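Local coordinates for protein 3-Hydroxyacyl-CoA dehydrogenase (Ralstonia eutropha H16, PDB 4PZC) that catalyses the NAD+-dependent oxidation of (3S)-3-hydroxyacyl-CoA substrates, such as (S)-3-hydroxybutyryl-CoA, to the corresponding 3-oxoacyl-CoA, at residues G12-G17 / N143-M148; R4-V9 / I85-A90; V112-N117 / D134-M139; L150-R155 / P185-N190. One frame throughout, in Å; residues are numbered along the deposited sequence.

Contact 1. Residues G12-G17 / N143-M148; sequences GTMGNG and NPVPVM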
loop_
_atom_site.group_PDB
_atom_site.type_symbol
_atom_site.label_atom_id
_atom_site.label_comp_id
_atom_site.label_asym_id
_atom_site.label_seq_id
_atom_site.Cartn_x
_atom_site.Cartn_y
_atom_site.Cartn_z
ATOM N N GLY A 12 11.873 -16.210 22.104
ATOM C CA GLY A 12 10.577 -16.279 21.412
ATOM C C GLY A 12 10.727 -16.083 19.911
ATOM O O GLY A 12 11.800 -16.279 19.348
ATOM N N THR A 13 9.660 -15.663 19.255
ATOM C CA THR A 13 9.612 -15.734 17.810
ATOM C C THR A 13 10.687 -14.926 17.102
ATOM O O THR A 13 11.358 -15.435 16.188
ATOM C CB THR A 13 8.258 -15.257 17.308
ATOM O OG1 THR A 13 7.238 -15.871 18.101
ATOM C CG2 THR A 13 8.094 -15.626 15.836
ATOM N N MET A 14 10.818 -13.661 17.505
ATOM C CA MET A 14 11.865 -12.801 16.981
ATOM C C MET A 14 13.218 -13.389 17.344
ATOM O O MET A 14 14.067 -13.598 16.484
ATOM C CB MET A 14 11.767 -11.391 17.574
ATOM C CG MET A 14 10.601 -10.546 17.088
ATOM S SD MET A 14 10.580 -10.258 15.306
ATOM C CE MET A 14 9.230 -11.335 14.814
ATOM N N GLY A 15 13.397 -13.653 18.634
ATOM C CA GLY A 15 14.642 -14.189 19.183
ATOM C C GLY A 15 15.313 -15.226 18.317
ATOM O O GLY A 15 16.364 -14.953 17.754
ATOM N N ASN A 16 14.718 -16.413 18.212
ATOM C CA ASN A 16 15.277 -17.418 17.311
ATOM C C ASN A 16 15.310 -16.878 15.906
ATOM O O ASN A 16 16.295 -17.104 15.187
ATOM C CB ASN A 16 14.569 -18.778 17.309
ATOM C CG ASN A 16 13.148 -18.711 17.755
ATOM O OD1 ASN A 16 12.879 -18.774 18.951
ATOM N ND2 ASN A 16 12.219 -18.629 16.802
ATOM N N GLY A 17 14.247 -16.171 15.516
ATOM C CA GLY A 17 14.225 -15.483 14.226
ATOM C C GLY A 17 15.600 -14.893 13.940
ATOM O O GLY A 17 16.249 -15.237 12.945
ATOM N N ASN A 143 8.169 -9.903 10.620
ATOM C CA ASN A 143 7.511 -10.904 11.462
ATOM C C ASN A 143 7.880 -12.371 11.282
ATOM O O ASN A 143 7.892 -13.112 12.284
ATOM C CB ASN A 143 5.987 -10.725 11.365
ATOM C CG ASN A 143 5.532 -9.358 11.843
ATOM O OD1 ASN A 143 5.934 -8.314 11.296
ATOM N ND2 ASN A 143 4.688 -9.355 12.870
ATOM N N PRO A 144 8.102 -12.808 10.017
ATOM C CA PRO A 144 8.850 -14.049 9.693
ATOM C C PRO A 144 10.345 -13.755 9.443
ATOM O O PRO A 144 10.773 -13.544 8.308
ATOM C CB PRO A 144 8.142 -14.581 8.434
ATOM C CG PRO A 144 6.985 -13.659 8.177
ATOM C CD PRO A 144 7.290 -12.366 8.872
ATOM N N VAL A 145 11.131 -13.759 10.513
ATOM C CA VAL A 145 12.392 -13.019 10.528
ATOM C C VAL A 145 13.496 -13.580 9.659
ATOM O O VAL A 145 14.416 -12.850 9.333
ATOM C CB VAL A 145 12.978 -12.882 11.945
ATOM C CG1 VAL A 145 14.030 -11.773 11.971
ATOM C CG2 VAL A 145 11.888 -12.622 12.976
ATOM N N PRO A 146 13.450 -14.886 9.335
ATOM C CA PRO A 146 14.475 -15.407 8.413
ATOM C C PRO A 146 14.242 -15.027 6.950
ATOM O O PRO A 146 15.164 -14.564 6.285
ATOM C CB PRO A 146 14.394 -16.926 8.610
ATOM C CG PRO A 146 13.778 -17.108 9.957
ATOM C CD PRO A 146 12.810 -15.973 10.103
ATOM N N VAL A 147 13.033 -15.206 6.447
ATOM C CA VAL A 147 12.798 -14.991 5.016
ATOM C C VAL A 147 12.681 -13.505 4.674
ATOM O O VAL A 147 13.168 -13.075 3.636
ATOM C CB VAL A 147 11.569 -15.777 4.480
ATOM C CG1 VAL A 147 11.685 -17.253 4.833
ATOM C CG2 VAL A 147 10.257 -15.210 5.003
ATOM N N MET A 148 12.045 -12.731 5.548
ATOM C CA MET A 148 11.926 -11.276 5.362
ATOM C C MET A 148 13.299 -10.625 5.269
ATOM O O MET A 148 14.089 -10.693 6.200
ATOM C CB MET A 148 11.161 -10.630 6.524
ATOM C CG MET A 148 9.740 -11.126 6.670
ATOM S SD MET A 148 8.781 -10.904 5.162
ATOM C CE MET A 148 8.079 -9.280 5.473
#

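Contact 2. Residues R4-V9 / I85-A90; sequences RTVGIV and IVIEAA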
loop_
_atom_site.group_PDB
_atom_site.type_symbol
_atom_site.label_atom_id
_atom_site.label_comp_id
_atom_site.label_asym_id
_atom_site.label_seq_id
_atom_site.Cartn_x
_atom_site.Cartn_y
_atom_site.Cartn_z
ATOM N N ARG A 4 31.781 -11.306 15.282
ATOM C CA ARG A 4 31.490 -12.707 14.941
ATOM C C ARG A 4 30.584 -13.419 15.975
ATOM O O ARG A 4 30.116 -14.543 15.732
ATOM C CB ARG A 4 32.801 -13.483 14.687
ATOM C CG ARG A 4 33.249 -13.488 13.216
ATOM C CD ARG A 4 34.614 -14.146 12.953
ATOM N NE ARG A 4 35.063 -15.078 13.999
ATOM C CZ ARG A 4 34.698 -16.358 14.122
ATOM N NH1 ARG A 4 33.853 -16.926 13.267
ATOM N NH2 ARG A 4 35.182 -17.082 15.122
ATOM N N THR A 5 30.302 -12.749 17.094
ATOM C CA THR A 5 29.456 -13.304 18.144
ATOM C C THR A 5 28.371 -12.331 18.611
ATOM O O THR A 5 28.681 -11.299 19.207
ATOM C CB THR A 5 30.288 -13.695 19.366
ATOM O OG1 THR A 5 31.355 -14.541 18.945
ATOM C CG2 THR A 5 29.420 -14.445 20.389
ATOM N N VAL A 6 27.109 -12.712 18.377
ATOM C CA VAL A 6 25.925 -11.879 18.646
ATOM C C VAL A 6 25.079 -12.369 19.823
ATOM O O VAL A 6 24.467 -13.452 19.769
ATOM C CB VAL A 6 24.995 -11.841 17.415
ATOM C CG1 VAL A 6 23.622 -11.266 17.757
ATOM C CG2 VAL A 6 25.650 -11.052 16.295
ATOM N N GLY A 7 25.018 -11.541 20.865
ATOM C CA GLY A 7 24.066 -11.737 21.952
ATOM C C GLY A 7 22.620 -11.583 21.486
ATOM O O GLY A 7 22.317 -10.745 20.630
ATOM N N ILE A 8 21.737 -12.422 22.030
ATOM C CA ILE A 8 20.293 -12.265 21.866
ATOM C C ILE A 8 19.608 -12.480 23.203
ATOM O O ILE A 8 19.776 -13.537 23.807
ATOM C CB ILE A 8 19.718 -13.288 20.882
ATOM C CG1 ILE A 8 20.322 -13.055 19.502
ATOM C CG2 ILE A 8 18.194 -13.182 20.829
ATOM C CD1 ILE A 8 19.763 -13.947 18.417
ATOM N N VAL A 9 18.845 -11.493 23.664
ATOM C CA VAL A 9 17.968 -11.722 24.805
ATOM C C VAL A 9 16.575 -11.968 24.276
ATOM O O VAL A 9 16.032 -11.141 23.550
ATOM C CB VAL A 9 17.951 -10.553 25.814
ATOM C CG1 VAL A 9 16.872 -10.765 26.870
ATOM C CG2 VAL A 9 19.304 -10.408 26.495
ATOM N N ILE A 85 27.990 -7.922 20.454
ATOM C CA ILE A 85 26.809 -7.056 20.467
ATOM C C ILE A 85 25.581 -7.845 20.954
ATOM O O ILE A 85 25.481 -9.063 20.724
ATOM C CB ILE A 85 26.529 -6.508 19.053
ATOM C CG1 ILE A 85 25.114 -5.930 18.950
ATOM C CG2 ILE A 85 26.672 -7.616 18.016
ATOM C CD1 ILE A 85 24.863 -5.126 17.694
ATOM N N VAL A 86 24.644 -7.148 21.599
ATOM C CA VAL A 86 23.455 -7.778 22.166
ATOM C C VAL A 86 22.137 -7.165 21.660
ATOM O O VAL A 86 21.936 -5.945 21.708
ATOM C CB VAL A 86 23.487 -7.698 23.702
ATOM C CG1 VAL A 86 22.538 -8.727 24.312
ATOM C CG2 VAL A 86 24.908 -7.918 24.212
ATOM N N ILE A 87 21.237 -8.035 21.204
ATOM C CA ILE A 87 19.958 -7.639 20.652
ATOM C C ILE A 87 18.900 -8.083 21.625
ATOM O O ILE A 87 18.619 -9.286 21.734
ATOM C CB ILE A 87 19.663 -8.343 19.309
ATOM C CG1 ILE A 87 20.645 -7.895 18.222
ATOM C CG2 ILE A 87 18.226 -8.070 18.864
ATOM C CD1 ILE A 87 20.633 -8.790 17.000
ATOM N N GLU A 88 18.317 -7.124 22.339
ATOM C CA GLU A 88 17.191 -7.436 23.188
ATOM C C GLU A 88 16.018 -7.587 22.258
ATOM O O GLU A 88 15.766 -6.731 21.414
ATOM C CB GLU A 88 16.933 -6.371 24.253
ATOM C CG GLU A 88 15.694 -6.673 25.103
ATOM C CD GLU A 88 14.418 -6.302 24.397
ATOM O OE1 GLU A 88 14.241 -5.090 24.189
ATOM O OE2 GLU A 88 13.624 -7.201 24.014
ATOM N N ALA A 89 15.313 -8.697 22.434
ATOM C CA ALA A 89 14.269 -9.114 21.522
ATOM C C ALA A 89 13.226 -9.886 22.325
ATOM O O ALA A 89 12.645 -10.865 21.861
ATOM C CB ALA A 89 14.874 -9.981 20.425
ATOM N N ALA A 90 12.981 -9.427 23.538
ATOM C CA ALA A 90 12.289 -10.254 24.501
ATOM C C ALA A 90 10.996 -9.665 24.945
ATOM O O ALA A 90 10.093 -10.431 25.260
ATOM C CB ALA A 90 13.167 -10.504 25.698
#

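Contact 3. Residues V112-N117 / D134-M139; sequences VIIASN and DRFIGM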
loop_
_atom_site.group_PDB
_atom_site.type_symbol
_atom_site.label_atom_id
_atom_site.label_comp_id
_atom_site.label_asym_id
_atom_site.label_seq_id
_atom_site.Cartn_x
_atom_site.Cartn_y
_atom_site.Cartn_z
ATOM N N VAL A 112 30.951 -2.683 23.656
ATOM C CA VAL A 112 29.993 -3.645 23.111
ATOM C C VAL A 112 28.635 -2.935 22.892
ATOM O O VAL A 112 28.132 -2.235 23.766
ATOM C CB VAL A 112 29.883 -4.911 24.019
ATOM C CG1 VAL A 112 28.574 -5.667 23.795
ATOM C CG2 VAL A 112 31.089 -5.835 23.798
ATOM N N ILE A 113 28.062 -3.133 21.703
ATOM C CA ILE A 113 26.827 -2.470 21.272
ATOM C C ILE A 113 25.594 -3.190 21.774
ATOM O O ILE A 113 25.498 -4.397 21.663
ATOM C CB ILE A 113 26.724 -2.447 19.732
ATOM C CG1 ILE A 113 27.839 -1.573 19.140
ATOM C CG2 ILE A 113 25.335 -1.988 19.265
ATOM C CD1 ILE A 113 28.069 -1.795 17.658
ATOM N N ILE A 114 24.650 -2.425 22.296
ATOM C CA ILE A 114 23.353 -2.927 22.703
ATOM C C ILE A 114 22.299 -2.383 21.738
ATOM O O ILE A 114 22.094 -1.169 21.635
ATOM C CB ILE A 114 23.007 -2.465 24.134
ATOM C CG1 ILE A 114 24.084 -2.941 25.136
ATOM C CG2 ILE A 114 21.615 -2.954 24.523
ATOM C CD1 ILE A 114 24.057 -2.254 26.501
ATOM N N ALA A 115 21.642 -3.286 21.024
ATOM C CA ALA A 115 20.537 -2.937 20.145
ATOM C C ALA A 115 19.267 -3.467 20.767
ATOM O O ALA A 115 19.310 -4.469 21.469
ATOM C CB ALA A 115 20.738 -3.550 18.776
ATOM N N SER A 116 18.146 -2.794 20.523
ATOM C CA SER A 116 16.825 -3.303 20.934
ATOM C C SER A 116 15.839 -3.357 19.779
ATOM O O SER A 116 15.628 -2.365 19.097
ATOM C CB SER A 116 16.222 -2.451 22.037
ATOM O OG SER A 116 15.052 -3.079 22.524
ATOM N N ASN A 117 15.247 -4.521 19.560
ATOM C CA ASN A 117 14.222 -4.687 18.545
ATOM C C ASN A 117 12.861 -4.208 19.089
ATOM O O ASN A 117 12.495 -4.533 20.218
ATOM C CB ASN A 117 14.156 -6.151 18.141
ATOM C CG ASN A 117 13.070 -6.424 17.141
ATOM O OD1 ASN A 117 12.112 -7.133 17.417
ATOM N ND2 ASN A 117 13.197 -5.841 15.986
ATOM N N ASP A 134 25.681 6.098 22.895
ATOM C CA ASP A 134 26.233 6.068 21.541
ATOM C C ASP A 134 26.449 4.654 21.011
ATOM O O ASP A 134 26.533 4.425 19.796
ATOM C CB ASP A 134 27.539 6.855 21.461
ATOM C CG ASP A 134 28.736 6.065 21.972
ATOM O OD1 ASP A 134 28.842 5.957 23.215
ATOM O OD2 ASP A 134 29.563 5.580 21.137
ATOM N N ARG A 135 26.540 3.706 21.927
ATOM C CA ARG A 135 26.632 2.297 21.558
ATOM C C ARG A 135 25.248 1.628 21.519
ATOM O O ARG A 135 25.157 0.417 21.385
ATOM C CB ARG A 135 27.569 1.566 22.531
ATOM C CG ARG A 135 29.020 2.006 22.438
ATOM C CD ARG A 135 29.714 1.259 21.312
ATOM N NE ARG A 135 30.475 2.154 20.441
ATOM C CZ ARG A 135 30.857 1.864 19.199
ATOM N NH1 ARG A 135 30.571 0.683 18.647
ATOM N NH2 ARG A 135 31.533 2.769 18.502
ATOM N N PHE A 136 24.176 2.414 21.616
ATOM C CA PHE A 136 22.830 1.866 21.574
ATOM C C PHE A 136 22.151 2.217 20.266
ATOM O O PHE A 136 22.196 3.367 19.835
ATOM C CB PHE A 136 21.978 2.385 22.727
ATOM C CG PHE A 136 20.639 1.724 22.806
ATOM C CD1 PHE A 136 20.484 0.542 23.483
ATOM C CD2 PHE A 136 19.545 2.259 22.160
ATOM C CE1 PHE A 136 19.255 -0.081 23.533
ATOM C CE2 PHE A 136 18.313 1.640 22.203
ATOM C CZ PHE A 136 18.167 0.468 22.890
ATOM N N ILE A 137 21.496 1.233 19.661
ATOM C CA ILE A 137 20.814 1.435 18.393
ATOM C C ILE A 137 19.518 0.625 18.401
ATOM O O ILE A 137 19.374 -0.277 19.210
ATOM C CB ILE A 137 21.709 0.990 17.232
ATOM C CG1 ILE A 137 21.277 1.666 15.932
ATOM C CG2 ILE A 137 21.671 -0.526 17.079
ATOM C CD1 ILE A 137 22.099 1.273 14.724
ATOM N N GLY A 138 18.564 0.972 17.539
ATOM C CA GLY A 138 17.286 0.255 17.436
ATOM C C GLY A 138 17.227 -0.576 16.174
ATOM O O GLY A 138 17.790 -0.194 15.153
ATOM N N MET A 139 16.566 -1.723 16.244
ATOM C CA MET A 139 16.274 -2.511 15.052
ATOM C C MET A 139 14.815 -2.945 15.046
ATOM O O MET A 139 14.192 -3.103 16.089
ATOM C CB MET A 139 17.177 -3.722 14.985
ATOM C CG MET A 139 18.632 -3.355 15.209
ATOM S SD MET A 139 19.692 -4.781 15.492
ATOM C CE MET A 139 19.760 -5.514 13.848
#

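Contact 4. Residues L150-R155 / P185-N190; sequences LVELIR and PGFVVN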
loop_
_atom_site.group_PDB
_atom_site.type_symbol
_atom_site.label_atom_id
_atom_site.label_comp_id
_atom_site.label_asym_id
_atom_site.label_seq_id
_atom_site.Cartn_x
_atom_site.Cartn_y
_atom_site.Cartn_z
ATOM N N LEU A 150 14.576 -7.569 5.357
ATOM C CA LEU A 150 14.855 -6.193 5.785
ATOM C C LEU A 150 14.687 -5.883 7.263
ATOM O O LEU A 150 13.980 -6.578 8.019
ATOM C CB LEU A 150 14.023 -5.197 4.987
ATOM C CG LEU A 150 12.535 -4.989 5.334
ATOM C CD1 LEU A 150 11.862 -6.230 5.943
ATOM C CD2 LEU A 150 12.362 -3.735 6.194
ATOM N N VAL A 151 15.359 -4.810 7.651
ATOM C CA VAL A 151 15.331 -4.313 9.006
ATOM C C VAL A 151 15.339 -2.794 8.981
ATOM O O VAL A 151 16.024 -2.166 8.132
ATOM C CB VAL A 151 16.582 -4.730 9.775
ATOM C CG1 VAL A 151 16.354 -4.572 11.271
ATOM C CG2 VAL A 151 16.953 -6.154 9.432
ATOM N N GLU A 152 14.600 -2.209 9.917
ATOM C CA GLU A 152 14.688 -0.799 10.106
ATOM C C GLU A 152 15.778 -0.614 11.130
ATOM O O GLU A 152 15.762 -1.254 12.171
ATOM C CB GLU A 152 13.363 -0.200 10.573
ATOM C CG GLU A 152 12.204 -0.494 9.632
ATOM C CD GLU A 152 10.926 0.252 9.990
ATOM O OE1 GLU A 152 10.293 -0.020 11.043
ATOM O OE2 GLU A 152 10.533 1.109 9.180
ATOM N N LEU A 153 16.743 0.240 10.804
ATOM C CA LEU A 153 17.836 0.575 11.695
ATOM C C LEU A 153 17.487 1.923 12.200
ATOM O O LEU A 153 17.360 2.852 11.424
ATOM C CB LEU A 153 19.152 0.646 10.937
ATOM C CG LEU A 153 19.591 -0.640 10.231
ATOM C CD1 LEU A 153 20.910 -0.402 9.490
ATOM C CD2 LEU A 153 19.708 -1.798 11.225
ATOM N N ILE A 154 17.286 2.034 13.499
ATOM C CA ILE A 154 16.721 3.238 14.032
ATOM C C ILE A 154 17.690 3.900 14.994
ATOM O O ILE A 154 18.055 3.352 16.044
ATOM C CB ILE A 154 15.401 2.991 14.722
ATOM C CG1 ILE A 154 14.488 2.147 13.832
ATOM C CG2 ILE A 154 14.770 4.332 15.054
ATOM C CD1 ILE A 154 14.197 0.742 14.341
ATOM N N ARG A 155 18.119 5.088 14.613
ATOM C CA ARG A 155 19.109 5.767 15.378
ATOM C C ARG A 155 18.378 6.532 16.410
ATOM O O ARG A 155 17.485 7.321 16.103
ATOM C CB ARG A 155 19.921 6.694 14.494
ATOM C CG ARG A 155 20.875 5.911 13.637
ATOM C CD ARG A 155 21.762 6.775 12.759
ATOM N NE ARG A 155 22.742 7.566 13.510
ATOM C CZ ARG A 155 23.933 7.923 13.033
ATOM N NH1 ARG A 155 24.326 7.527 11.818
ATOM N NH2 ARG A 155 24.752 8.656 13.779
ATOM N N PRO A 185 7.959 8.275 15.831
ATOM C CA PRO A 185 6.880 7.348 15.971
ATOM C C PRO A 185 6.623 6.533 14.673
ATOM O O PRO A 185 6.578 7.114 13.585
ATOM C CB PRO A 185 5.728 8.273 16.318
ATOM C CG PRO A 185 6.381 9.365 17.086
ATOM C CD PRO A 185 7.556 9.629 16.241
ATOM N N GLY A 186 6.509 5.199 14.800
ATOM C CA GLY A 186 6.333 4.311 13.653
ATOM C C GLY A 186 7.485 4.262 12.645
ATOM O O GLY A 186 7.409 3.602 11.611
ATOM N N PHE A 187 8.566 4.952 12.922
ATOM C CA PHE A 187 9.713 4.847 12.044
ATOM C C PHE A 187 9.248 5.052 10.609
ATOM O O PHE A 187 8.599 6.047 10.325
ATOM C CB PHE A 187 10.426 3.514 12.290
ATOM C CG PHE A 187 10.593 3.207 13.756
ATOM C CD1 PHE A 187 10.898 4.228 14.659
ATOM C CD2 PHE A 187 10.408 1.913 14.244
ATOM C CE1 PHE A 187 11.015 3.964 16.009
ATOM C CE2 PHE A 187 10.522 1.644 15.600
ATOM C CZ PHE A 187 10.824 2.666 16.480
ATOM N N VAL A 188 9.562 4.144 9.707
ATOM C CA VAL A 188 9.200 4.346 8.333
ATOM C C VAL A 188 8.039 3.442 7.970
ATOM O O VAL A 188 6.989 3.932 7.537
ATOM C CB VAL A 188 10.420 4.140 7.400
ATOM C CG1 VAL A 188 10.009 3.712 6.002
ATOM C CG2 VAL A 188 11.239 5.426 7.304
ATOM N N VAL A 189 8.200 2.130 8.136
ATOM C CA VAL A 189 7.205 1.218 7.581
ATOM C C VAL A 189 5.844 1.423 8.162
ATOM O O VAL A 189 4.906 1.706 7.422
ATOM C CB VAL A 189 7.608 -0.249 7.649
ATOM C CG1 VAL A 189 6.384 -1.152 7.644
ATOM C CG2 VAL A 189 8.474 -0.562 6.440
ATOM N N ASN A 190 5.715 1.281 9.469
ATOM C CA ASN A 190 4.385 1.388 10.095
ATOM C C ASN A 190 3.849 2.787 9.956
ATOM O O ASN A 190 2.658 2.969 9.697
ATOM C CB ASN A 190 4.400 0.916 11.566
ATOM C CG ASN A 190 4.558 -0.606 11.695
ATOM O OD1 ASN A 190 5.124 -1.099 12.664
ATOM N ND2 ASN A 190 4.072 -1.351 10.705
HETATM O O HOH W 1 7.727 1.072 11.418
#

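Contact 1. Residues G12-G17 / N143-M148
G17 and V145 are where the two backbones come nearest, their CA atoms 4.8 Å apart. On one side is the first turn of helix 13-23, with G12 as its N-cap; on the other the chain after strand 136-141 curls through one helix-like turn, joined by a bond from M148 N to P144 O. Glycine suits position 17 because a CB there would point toward V145, whose CB already rests 3.7 Å from G17 CA. CG1 of V145 is anti to the backbone N (chi1 -163°), which leaves CG2 beside that N and facing M14. The methionine chain, bent at chi2 and chi3, crosses the valine at about a right angle and touches that methyl with both SD, at 3.6 Å, and CE, at 3.5 Å. CE also lies 3.4 Å from the carbonyl oxygen N143 O. K176 NZ ties the loop from outside, bonding to V145 O and M148 O. No hydrogen bond spans the segments: mainly van der Waals contact sets the start of helix 13-23 against the loop carrying N143. T13, M14 and N143 contact NAD+ when it is bound; no cofactor is bound to this chain here.

Contact 2. Residues R4-V9 / I85-A90
V6 and I85 project together from one face of neighbouring parallel strands, with V6 CG2 4.0 Å from I85 CG2. The other branch of the valine, CG1, meets I87 CD1 at 4.0 Å, the two side chains coming together at a slant. In I87, CD1 is anti to CA (chi2 165°), so the chain is extended and its tip reaches the valine. V6, I8, I85 and I87 share this face, where I18 of helix 13-23 packs on I8 and I87. On the other face V9 spreads its branches: CG2 approaches V86 CG1 at 4.2 Å, and CG1, anti to the backbone N (chi1 172°), reaches A90 CB at 3.9 Å. Between V6 and I8, G7 has no side chain, and V86 CG1 sits over its backbone, 4.0 Å from G7 C. The strands are joined by I87 N to G7 O (3.0 Å), V9 N to I87 O (2.9 Å) and A89 N to V9 O. Beta-branched residues favour the extended backbone and fill both faces with hydrocarbon. E88 brings a carboxylate into this mainly apolar pair: OE1 forms a salt bridge with K97, itself a predicted NAD+-binding residue, and OE2 accepts from T91 N.

Contact 3. Residues V112-N117 / D134-M139
I114 and F136 form the first pair of two neighbouring parallel strands, 113-117 and 136-141, in the Rossmann sheet. F136 has CG anti to the backbone N (chi1 -173°), which swings the ring along strand 113-117. Its CD1 lies 3.8 Å from I114 CG2 and its CZ 3.6 Å from S116 CB, so one ring spans two residues of the partner strand. The aromatic group suits this place because it is broad enough to lie across both and still meet the next layer. That layer is helix 123-127, the connection of this beta-alpha-beta crossover, which sets I123, L126 and A127 against the phenyl group; I114 packs on helix 94-107. On the opposite face A115 is small, and two larger neighbours close on its CB: I137 CG2 at 3.6 Å and M139 SD at 3.7 Å, while I137 reaches on to V167 of helix 161-173. The backbone ladder runs from I114 N to R135 O, I137 N to I114 O, S116 N to I137 O and M139 N to S116 O, the last the straightest at 169°. Just before F136, R135 crosses I113 at a slant, CD and then the guanidinium edge meeting I113 CG1, with NH1 3.6 Å from that carbon. At the other end N117 ND2 gives a weak bond of 2.9 Å to M139 O, while N117 O accepts from K97 NZ. S116 OG bonds with E88 OE1, linking this strand end to strand 85-88.

Contact 4. Residues L150-R155 / P185-N190
E152 reaches from strand 150-155 to F187, V188 and V189, in the turn leading into helix 189-205. Its CB points toward that turn, CG stands anti to the carbonyl carbon, and a straight chi2 (-172°) carries CD out to 4.0 Å from F187 CB. There the carboxylate divides its work. OE2 accepts two backbone N-H groups from opposite faces of its plane: V189 N at 2.8 Å on the syn side, with a nearly straight bond of 168°, and V188 N from above the plane at 3.2 Å. OE1 lies in the plane of the F187 ring, at its edge, 3.7 Å from CD2, and takes a water that also donates to G186 O and accepts from N190 N. Glutamate has the length and the two oxygens to meet all these groups. Alongside, I154 covers one face of the phenyl ring, its CG1 4.1 Å from the centroid in a CH-pi contact. G186 enters the turn with positive phi, which glycine adopts readily. E152 also touches H140, predicted to be important for catalysis, and probably helps place it. Strand 150-155 runs between antiparallel 136-141 and parallel 177-182, while V188 and V189 pack on A209 and G217 of the second subunit.

Overall arrangement
From the N terminus, strand 5-9 opens contact 2 and the glycine-rich turn just after it opens contact 1. The chain then adds strands 28-32 and 71-72 beyond strand 5-9 and returns at 85-90, closing contact 2. Contact 3 opens and closes next, across a short crossover and wholly within the longer span of contact 1, which closes at 143-148. Because contact 1 opens before contact 2 closes and itself closes later, the two cross. Contact 4 follows in series, leading from strand 150-155 to the start of helix 189-205. Backbone hydrogen bonds of V86 with I113 and A115 join contacts 2 and 3, and contact 3 meets contact 4 where G138 O faces I154 N.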